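Local atomic coordinates of PelD (Pseudomonas aeruginosa, PDB entry 4ETX), a protein that binds the second messenger cyclic di-GMP, chiefly through its GGDEF-like domain, and is involved in pellicle formation. Residues A[23-28]-A[49-54]; A[105-110]-A[123-128]. One frame throughout, in Å; residues are numbered along the deposited sequence.

Contact 1: A[23-28]-A[49-54]; sequences DEAPLD and LYRVRY
R51 reaches D28 because its CG stands anti to the backbone N (chi1 174°) and the chain stays extended until it bends at chi3, which turns the guanidinium toward the start of helix 26-29. D28, with CG beside its own backbone N, brings its carboxylate to the same spot. This is helix-on-sheet packing in the GAF domain: a short helix lies against strand 46-51 of the antiparallel sheet, and a salt bridge lies at its partly exposed side. R51 NH2 donates to D28 OD1 at 2.6 Å, on the syn side of the carboxylate and nearly in the guanidinium plane, although the two planes are turned 67° apart. Beneath that charged pair, L27 presses its CD2 over the centre of the guanidinium, 3.9 Å above one face, so the flat group has an apolar floor as well as a charged edge. L27 CD1 also meets L49 CD2 at 4.4 Å, while further apolar neighbours, A122 and L153, place the leucine between the sheet and helix 136-153. Next to the direct bond a water bridges the same two residues, accepting from R51 NE at 2.5 Å and donating to D28 OD1 at 3.2 Å.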
ATOM      1  N   ASP A  23       3.057 -21.085 -11.908  1.00 65.10           N
ATOM      2  CA  ASP A  23       2.130 -21.388 -12.984  1.00 66.76           C
ATOM      3  C   ASP A  23       0.735 -20.923 -12.577  1.00 64.19           C
ATOM      4  O   ASP A  23      -0.211 -21.031 -13.356  1.00 64.93           O
ATOM      5  CB  ASP A  23       2.100 -22.899 -13.230  1.00 70.28           C
ATOM      6  CG  ASP A  23       1.767 -23.683 -11.969  1.00 71.02           C
ATOM      7  OD1 ASP A  23       0.658 -24.255 -11.891  1.00 72.83           O
ATOM      8  OD2 ASP A  23       2.615 -23.705 -11.049  1.00 71.83           O
ATOM      9  N   GLU A  24       0.626 -20.415 -11.351  1.00 60.77           N
ATOM     10  CA  GLU A  24      -0.665 -20.106 -10.732  1.00 58.77           C
ATOM     11  C   GLU A  24      -0.980 -18.615 -10.762  1.00 55.42           C
ATOM     12  O   GLU A  24      -0.155 -17.798 -10.350  1.00 53.56           O
ATOM     13  CB  GLU A  24      -0.699 -20.618  -9.285  1.00 58.06           C
ATOM     14  CG  GLU A  24      -0.426 -22.117  -9.171  1.00 62.07           C
ATOM     15  CD  GLU A  24      -1.037 -22.756  -7.939  1.00 63.21           C
ATOM     16  OE1 GLU A  24      -1.650 -22.036  -7.120  1.00 60.92           O
ATOM     17  OE2 GLU A  24      -0.894 -23.990  -7.794  1.00 66.11           O
ATOM     18  N   ALA A  25      -2.167 -18.278 -11.264  1.00 54.20           N
ATOM     19  CA  ALA A  25      -2.633 -16.899 -11.295  1.00 52.01           C
ATOM     20  C   ALA A  25      -2.938 -16.439  -9.866  1.00 49.34           C
ATOM     21  O   ALA A  25      -3.776 -17.041  -9.190  1.00 48.64           O
ATOM     22  CB  ALA A  25      -3.863 -16.772 -12.184  1.00 52.55           C
ATOM     23  N   PRO A  26      -2.251 -15.379  -9.402  1.00 47.72           N
ATOM     24  CA  PRO A  26      -2.330 -14.968  -8.004  1.00 45.85           C
ATOM     25  C   PRO A  26      -3.751 -14.635  -7.562  1.00 44.97           C
ATOM     26  O   PRO A  26      -4.157 -15.016  -6.465  1.00 43.67           O
ATOM     27  CB  PRO A  26      -1.443 -13.724  -7.957  1.00 44.86           C
ATOM     28  CG  PRO A  26      -0.511 -13.901  -9.102  1.00 45.76           C
ATOM     29  CD  PRO A  26      -1.327 -14.518 -10.165  1.00 47.76           C
ATOM     30  N   LEU A  27      -4.501 -13.951  -8.427  1.00 45.20           N
ATOM     31  CA  LEU A  27      -5.872 -13.594  -8.112  1.00 44.63           C
ATOM     32  C   LEU A  27      -6.742 -14.841  -7.943  1.00 45.57           C
ATOM     33  O   LEU A  27      -7.574 -14.874  -7.050  1.00 45.17           O
ATOM     34  CB  LEU A  27      -6.453 -12.630  -9.159  1.00 45.21           C
ATOM     35  CG  LEU A  27      -7.806 -11.978  -8.843  1.00 44.24           C
ATOM     36  CD1 LEU A  27      -7.828 -11.341  -7.468  1.00 41.44           C
ATOM     37  CD2 LEU A  27      -8.188 -10.973  -9.924  1.00 44.63           C
ATOM     38  N   ASP A  28      -6.519 -15.866  -8.770  1.00 46.73           N
ATOM     39  CA  ASP A  28      -7.212 -17.149  -8.620  1.00 48.01           C
ATOM     40  C   ASP A  28      -6.753 -17.888  -7.366  1.00 46.77           C
ATOM     41  O   ASP A  28      -7.581 -18.340  -6.566  1.00 46.87           O
ATOM     42  CB  ASP A  28      -7.016 -18.052  -9.855  1.00 50.75           C
ATOM     43  CG  ASP A  28      -7.369 -17.353 -11.166  1.00 53.97           C
ATOM     44  OD1 ASP A  28      -7.479 -16.105 -11.191  1.00 55.58           O
ATOM     45  OD2 ASP A  28      -7.513 -18.055 -12.189  1.00 59.51           O
ATOM     46  N   LEU A  49     -15.955 -11.778  -4.272  1.00 32.36           N
ATOM     47  CA  LEU A  49     -14.829 -11.224  -5.048  1.00 31.76           C
ATOM     48  C   LEU A  49     -14.872 -11.669  -6.512  1.00 33.40           C
ATOM     49  O   LEU A  49     -14.993 -12.858  -6.801  1.00 34.51           O
ATOM     50  CB  LEU A  49     -13.482 -11.586  -4.394  1.00 30.88           C
ATOM     51  CG  LEU A  49     -12.192 -10.919  -4.906  1.00 29.36           C
ATOM     52  CD1 LEU A  49     -12.069  -9.456  -4.452  1.00 28.73           C
ATOM     53  CD2 LEU A  49     -10.967 -11.705  -4.462  1.00 28.16           C
ATOM     54  N   TYR A  50     -14.797 -10.709  -7.433  1.00 34.00           N
ATOM     55  CA  TYR A  50     -14.930 -11.017  -8.858  1.00 36.04           C
ATOM     56  C   TYR A  50     -13.741 -10.505  -9.659  1.00 36.25           C
ATOM     57  O   TYR A  50     -13.230  -9.424  -9.382  1.00 34.83           O
ATOM     58  CB  TYR A  50     -16.244 -10.470  -9.435  1.00 37.44           C
ATOM     59  CG  TYR A  50     -17.450 -10.898  -8.627  1.00 39.31           C
ATOM     60  CD1 TYR A  50     -18.252 -11.973  -9.026  1.00 41.02           C
ATOM     61  CD2 TYR A  50     -17.758 -10.254  -7.431  1.00 38.13           C
ATOM     62  CE1 TYR A  50     -19.346 -12.383  -8.235  1.00 41.76           C
ATOM     63  CE2 TYR A  50     -18.827 -10.642  -6.660  1.00 40.41           C
ATOM     64  CZ  TYR A  50     -19.625 -11.687  -7.060  1.00 41.48           C
ATOM     65  OH  TYR A  50     -20.663 -12.033  -6.238  1.00 43.27           O
ATOM     66  N   ARG A  51     -13.293 -11.302 -10.629  1.00 37.27           N
ATOM     67  CA  ARG A  51     -12.253 -10.859 -11.556  1.00 38.62           C
ATOM     68  C   ARG A  51     -12.840  -9.750 -12.425  1.00 38.57           C
ATOM     69  O   ARG A  51     -14.019  -9.787 -12.764  1.00 39.51           O
ATOM     70  CB  ARG A  51     -11.753 -12.007 -12.451  1.00 40.41           C
ATOM     71  CG  ARG A  51     -10.776 -11.522 -13.527  1.00 43.16           C
ATOM     72  CD  ARG A  51     -10.132 -12.645 -14.320  1.00 48.64           C
ATOM     73  NE  ARG A  51      -9.201 -13.441 -13.527  1.00 50.71           N
ATOM     74  CZ  ARG A  51      -7.930 -13.122 -13.299  1.00 53.04           C
ATOM     75  NH1 ARG A  51      -7.406 -12.000 -13.794  1.00 55.57           N
ATOM     76  NH2 ARG A  51      -7.174 -13.937 -12.579  1.00 53.47           N
ATOM     77  N   VAL A  52     -12.023  -8.767 -12.764  1.00 38.21           N
ATOM     78  CA  VAL A  52     -12.438  -7.723 -13.669  1.00 39.70           C
ATOM     79  C   VAL A  52     -11.588  -7.818 -14.939  1.00 42.18           C
ATOM     80  O   VAL A  52     -10.351  -7.808 -14.886  1.00 41.71           O
ATOM     81  CB  VAL A  52     -12.351  -6.316 -13.030  1.00 38.99           C
ATOM     82  CG1 VAL A  52     -12.664  -5.232 -14.051  1.00 39.18           C
ATOM     83  CG2 VAL A  52     -13.306  -6.205 -11.824  1.00 37.11           C
ATOM     84  N   ARG A  53     -12.275  -7.934 -16.070  1.00 44.29           N
ATOM     85  CA  ARG A  53     -11.632  -8.049 -17.375  1.00 47.82           C
ATOM     86  C   ARG A  53     -10.980  -6.731 -17.798  1.00 48.85           C
ATOM     87  O   ARG A  53     -11.205  -5.695 -17.175  1.00 47.48           O
ATOM     88  CB  ARG A  53     -12.649  -8.516 -18.420  1.00 49.56           C
ATOM     89  CG  ARG A  53     -13.366  -9.809 -18.043  1.00 50.45           C
ATOM     90  CD  ARG A  53     -14.106 -10.409 -19.239  1.00 54.43           C
ATOM     91  NE  ARG A  53     -15.503  -9.995 -19.269  1.00 57.98           N
ATOM     92  CZ  ARG A  53     -16.532 -10.759 -18.903  1.00 58.45           C
ATOM     93  NH1 ARG A  53     -16.343 -12.002 -18.482  1.00 59.57           N
ATOM     94  NH2 ARG A  53     -17.758 -10.274 -18.961  1.00 59.93           N
ATOM     95  N   TYR A  54     -10.179  -6.778 -18.861  1.00 51.75           N
ATOM     96  CA  TYR A  54      -9.445  -5.606 -19.345  1.00 53.61           C
ATOM     97  C   TYR A  54     -10.346  -4.435 -19.810  1.00 54.48           C
ATOM     98  O   TYR A  54      -9.887  -3.288 -19.869  1.00 55.00           O
ATOM     99  CB  TYR A  54      -8.459  -6.036 -20.445  1.00 56.19           C
ATOM    100  CG  TYR A  54      -7.685  -4.914 -21.106  1.00 60.07           C
ATOM    101  CD1 TYR A  54      -6.445  -4.511 -20.618  1.00 61.59           C
ATOM    102  CD2 TYR A  54      -8.188  -4.273 -22.243  1.00 63.97           C
ATOM    103  CE1 TYR A  54      -5.728  -3.488 -21.241  1.00 63.34           C
ATOM    104  CE2 TYR A  54      -7.489  -3.251 -22.858  1.00 66.81           C
ATOM    105  CZ  TYR A  54      -6.263  -2.863 -22.355  1.00 66.43           C
ATOM    106  OH  TYR A  54      -5.568  -1.852 -22.981  1.00 69.46           O
TER
HETATM  107  O   HOH W   1     -10.192 -15.702 -12.930  1.00 20.61           O

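Contact 2: A[105-110]-A[123-128]; sequences SALQVC and LLAVEQ
V126 O receives two backbone donors from the facing segment, the N-H of Q108 at 2.9 Å from N to O and, more weakly, that of V109 at 3.4 Å. Two residues thus face one, a classic beta bulge at the open end of the hairpin formed by strands 109-114 and 120-126. Beyond it the regular antiparallel ladder takes over: V126 N donates to V109 O at 2.7 Å in the hydrogen-bonded pair, and C110 lies opposite A125 in a non-hydrogen-bonded pair, where C110 CA approaches L124 O at 3.2 Å in a CA-H...O contact.

The side chains of these two pairs follow the register. V109 and V126 run alongside each other on one face, with V109 CG1 3.7 Å from V126 CB. On the other face, the A125 methyl meets both C110 SG and L107 CD1, and V79 of helix 77-85 packs on L107 and C110. E127, its CG anti to the backbone N (chi1 172°), bends at chi2 (80°) and so brings OE1 back to L107 CD2, 3.6 Å away. Q108, extended beyond CG, lays its amide alongside the backbone of E127 and Q128.

Farther out, a water donates to A106 O at 2.7 Å and, at 3.3 Å, to E127 O. Backbone polarity at this end of the hairpin is therefore met in three ways: V126 O takes two donors, Q108 OE1 satisfies M129 N just past the segment, and the water links A106 O to E127 O in place of a direct strand bond.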
ATOM      1  N   SER A 105     -33.865  -6.070  -4.096  1.00 62.55           N
ATOM      2  CA  SER A 105     -32.744  -7.017  -4.219  1.00 60.53           C
ATOM      3  C   SER A 105     -31.370  -6.371  -4.501  1.00 58.48           C
ATOM      4  O   SER A 105     -30.688  -6.726  -5.464  1.00 58.10           O
ATOM      5  CB  SER A 105     -33.070  -8.092  -5.263  1.00 61.02           C
ATOM      6  OG  SER A 105     -32.202  -9.204  -5.125  1.00 60.94           O
ATOM      7  N   ALA A 106     -30.971  -5.431  -3.651  1.00 56.58           N
ATOM      8  CA  ALA A 106     -29.778  -4.631  -3.904  1.00 54.84           C
ATOM      9  C   ALA A 106     -28.559  -5.067  -3.085  1.00 52.78           C
ATOM     10  O   ALA A 106     -28.684  -5.775  -2.079  1.00 52.25           O
ATOM     11  CB  ALA A 106     -30.081  -3.154  -3.661  1.00 55.72           C
ATOM     12  N   LEU A 107     -27.379  -4.637  -3.530  1.00 50.91           N
ATOM     13  CA  LEU A 107     -26.161  -4.788  -2.739  1.00 48.68           C
ATOM     14  C   LEU A 107     -26.119  -3.677  -1.705  1.00 48.34           C
ATOM     15  O   LEU A 107     -27.067  -2.900  -1.606  1.00 49.60           O
ATOM     16  CB  LEU A 107     -24.924  -4.710  -3.628  1.00 47.78           C
ATOM     17  CG  LEU A 107     -24.649  -5.929  -4.506  1.00 46.88           C
ATOM     18  CD1 LEU A 107     -23.695  -5.548  -5.614  1.00 45.01           C
ATOM     19  CD2 LEU A 107     -24.119  -7.088  -3.667  1.00 45.57           C
ATOM     20  N   GLN A 108     -25.035  -3.617  -0.934  1.00 46.28           N
ATOM     21  CA  GLN A 108     -24.810  -2.519   0.008  1.00 45.68           C
ATOM     22  C   GLN A 108     -23.615  -1.624  -0.387  1.00 44.03           C
ATOM     23  O   GLN A 108     -23.717  -0.404  -0.308  1.00 44.50           O
ATOM     24  CB  GLN A 108     -24.650  -3.048   1.438  1.00 45.65           C
ATOM     25  CG  GLN A 108     -25.948  -3.505   2.111  1.00 46.62           C
ATOM     26  CD  GLN A 108     -25.703  -4.092   3.497  1.00 46.87           C
ATOM     27  OE1 GLN A 108     -24.579  -4.075   4.000  1.00 45.03           O
ATOM     28  NE2 GLN A 108     -26.760  -4.613   4.121  1.00 47.78           N
ATOM     29  N   VAL A 109     -22.493  -2.227  -0.805  1.00 42.19           N
ATOM     30  CA  VAL A 109     -21.315  -1.468  -1.306  1.00 40.72           C
ATOM     31  C   VAL A 109     -20.469  -2.294  -2.307  1.00 39.53           C
ATOM     32  O   VAL A 109     -20.437  -3.529  -2.236  1.00 38.81           O
ATOM     33  CB  VAL A 109     -20.438  -0.871  -0.128  1.00 40.78           C
ATOM     34  CG1 VAL A 109     -20.125  -1.914   0.909  1.00 41.19           C
ATOM     35  CG2 VAL A 109     -19.142  -0.212  -0.617  1.00 39.97           C
ATOM     36  N   CYS A 110     -19.819  -1.600  -3.240  1.00 38.50           N
ATOM     37  CA  CYS A 110     -18.920  -2.211  -4.233  1.00 38.21           C
ATOM     38  C   CYS A 110     -17.562  -1.533  -4.155  1.00 36.82           C
ATOM     39  O   CYS A 110     -17.474  -0.308  -4.163  1.00 37.63           O
ATOM     40  CB  CYS A 110     -19.491  -2.114  -5.662  1.00 39.24           C
ATOM     41  SG  CYS A 110     -20.719  -3.389  -6.027  1.00 41.51           S
ATOM     42  N   LEU A 123     -13.218  -6.887  -8.350  1.00 33.33           N
ATOM     43  CA  LEU A 123     -14.307  -6.186  -7.699  1.00 33.69           C
ATOM     44  C   LEU A 123     -14.714  -6.884  -6.401  1.00 32.57           C
ATOM     45  O   LEU A 123     -14.923  -8.094  -6.401  1.00 33.31           O
ATOM     46  CB  LEU A 123     -15.492  -6.097  -8.653  1.00 34.86           C
ATOM     47  CG  LEU A 123     -16.761  -5.419  -8.123  1.00 35.93           C
ATOM     48  CD1 LEU A 123     -16.459  -4.052  -7.548  1.00 38.89           C
ATOM     49  CD2 LEU A 123     -17.780  -5.315  -9.230  1.00 40.23           C
ATOM     50  N   LEU A 124     -14.796  -6.123  -5.308  1.00 31.12           N
ATOM     51  CA  LEU A 124     -15.482  -6.582  -4.099  1.00 31.36           C
ATOM     52  C   LEU A 124     -16.916  -6.066  -4.129  1.00 31.92           C
ATOM     53  O   LEU A 124     -17.145  -4.857  -4.193  1.00 32.72           O
ATOM     54  CB  LEU A 124     -14.775  -6.123  -2.804  1.00 29.44           C
ATOM     55  CG  LEU A 124     -15.516  -6.367  -1.474  1.00 30.69           C
ATOM     56  CD1 LEU A 124     -15.415  -7.823  -1.034  1.00 29.76           C
ATOM     57  CD2 LEU A 124     -15.017  -5.442  -0.343  1.00 28.76           C
ATOM     58  N   ALA A 125     -17.866  -6.992  -4.102  1.00 33.21           N
ATOM     59  CA  ALA A 125     -19.301  -6.665  -4.039  1.00 34.31           C
ATOM     60  C   ALA A 125     -19.867  -7.129  -2.702  1.00 34.35           C
ATOM     61  O   ALA A 125     -19.920  -8.337  -2.406  1.00 35.30           O
ATOM     62  CB  ALA A 125     -20.054  -7.316  -5.199  1.00 34.88           C
ATOM     63  N   VAL A 126     -20.298  -6.178  -1.880  1.00 35.17           N
ATOM     64  CA  VAL A 126     -20.773  -6.531  -0.538  1.00 35.29           C
ATOM     65  C   VAL A 126     -22.305  -6.575  -0.512  1.00 37.20           C
ATOM     66  O   VAL A 126     -22.963  -5.589  -0.813  1.00 36.65           O
ATOM     67  CB  VAL A 126     -20.163  -5.593   0.570  1.00 34.86           C
ATOM     68  CG1 VAL A 126     -20.714  -5.920   1.956  1.00 34.97           C
ATOM     69  CG2 VAL A 126     -18.646  -5.699   0.590  1.00 32.74           C
ATOM     70  N   GLU A 127     -22.851  -7.747  -0.171  1.00 39.02           N
ATOM     71  CA  GLU A 127     -24.289  -7.916   0.037  1.00 41.05           C
ATOM     72  C   GLU A 127     -24.679  -7.427   1.436  1.00 41.60           C
ATOM     73  O   GLU A 127     -25.622  -6.651   1.581  1.00 42.61           O
ATOM     74  CB  GLU A 127     -24.704  -9.379  -0.171  1.00 41.70           C
ATOM     75  CG  GLU A 127     -26.160  -9.719   0.199  1.00 45.11           C
ATOM     76  CD  GLU A 127     -27.181  -9.324  -0.860  1.00 48.22           C
ATOM     77  OE1 GLU A 127     -26.835  -8.609  -1.823  1.00 48.95           O
ATOM     78  OE2 GLU A 127     -28.356  -9.744  -0.723  1.00 52.47           O
ATOM     79  N   GLN A 128     -23.951  -7.878   2.453  1.00 41.57           N
ATOM     80  CA  GLN A 128     -24.287  -7.547   3.841  1.00 42.24           C
ATOM     81  C   GLN A 128     -23.080  -7.163   4.698  1.00 41.48           C
ATOM     82  O   GLN A 128     -22.026  -7.795   4.649  1.00 41.03           O
ATOM     83  CB  GLN A 128     -25.077  -8.689   4.510  1.00 43.54           C
ATOM     84  CG  GLN A 128     -25.248  -8.552   6.046  1.00 45.51           C
ATOM     85  CD  GLN A 128     -26.074  -9.671   6.684  1.00 47.67           C
ATOM     86  OE1 GLN A 128     -27.186  -9.960   6.267  1.00 49.66           O
ATOM     87  NE2 GLN A 128     -25.530 -10.279   7.724  1.00 51.27           N
TER
HETATM   88  O   HOH W   2     -28.615  -5.747   0.636  1.00 30.70           O

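How the contacts relate
Contacts 1 and 2 illustrate how one sheet can take part in two kinds of contact. Their centres lie 19 Å apart, and strands 46-51 and 120-126, neighbours in the GAF-domain sheet, join them. The seam between the two is direct: Y50 O and L123 N stand 2.7 Å apart, a probable hydrogen bond, and Y50 CE2 packs on A125 CB at 3.8 Å. L49 CD1 also approaches L123 O. Contact 1 sets a short helix on this sheet, whereas contact 2 pairs strands within it. The two follow one another along the chain. Both lie away from the residues seen to bind cyclic di-GMP, among them R213 and D216.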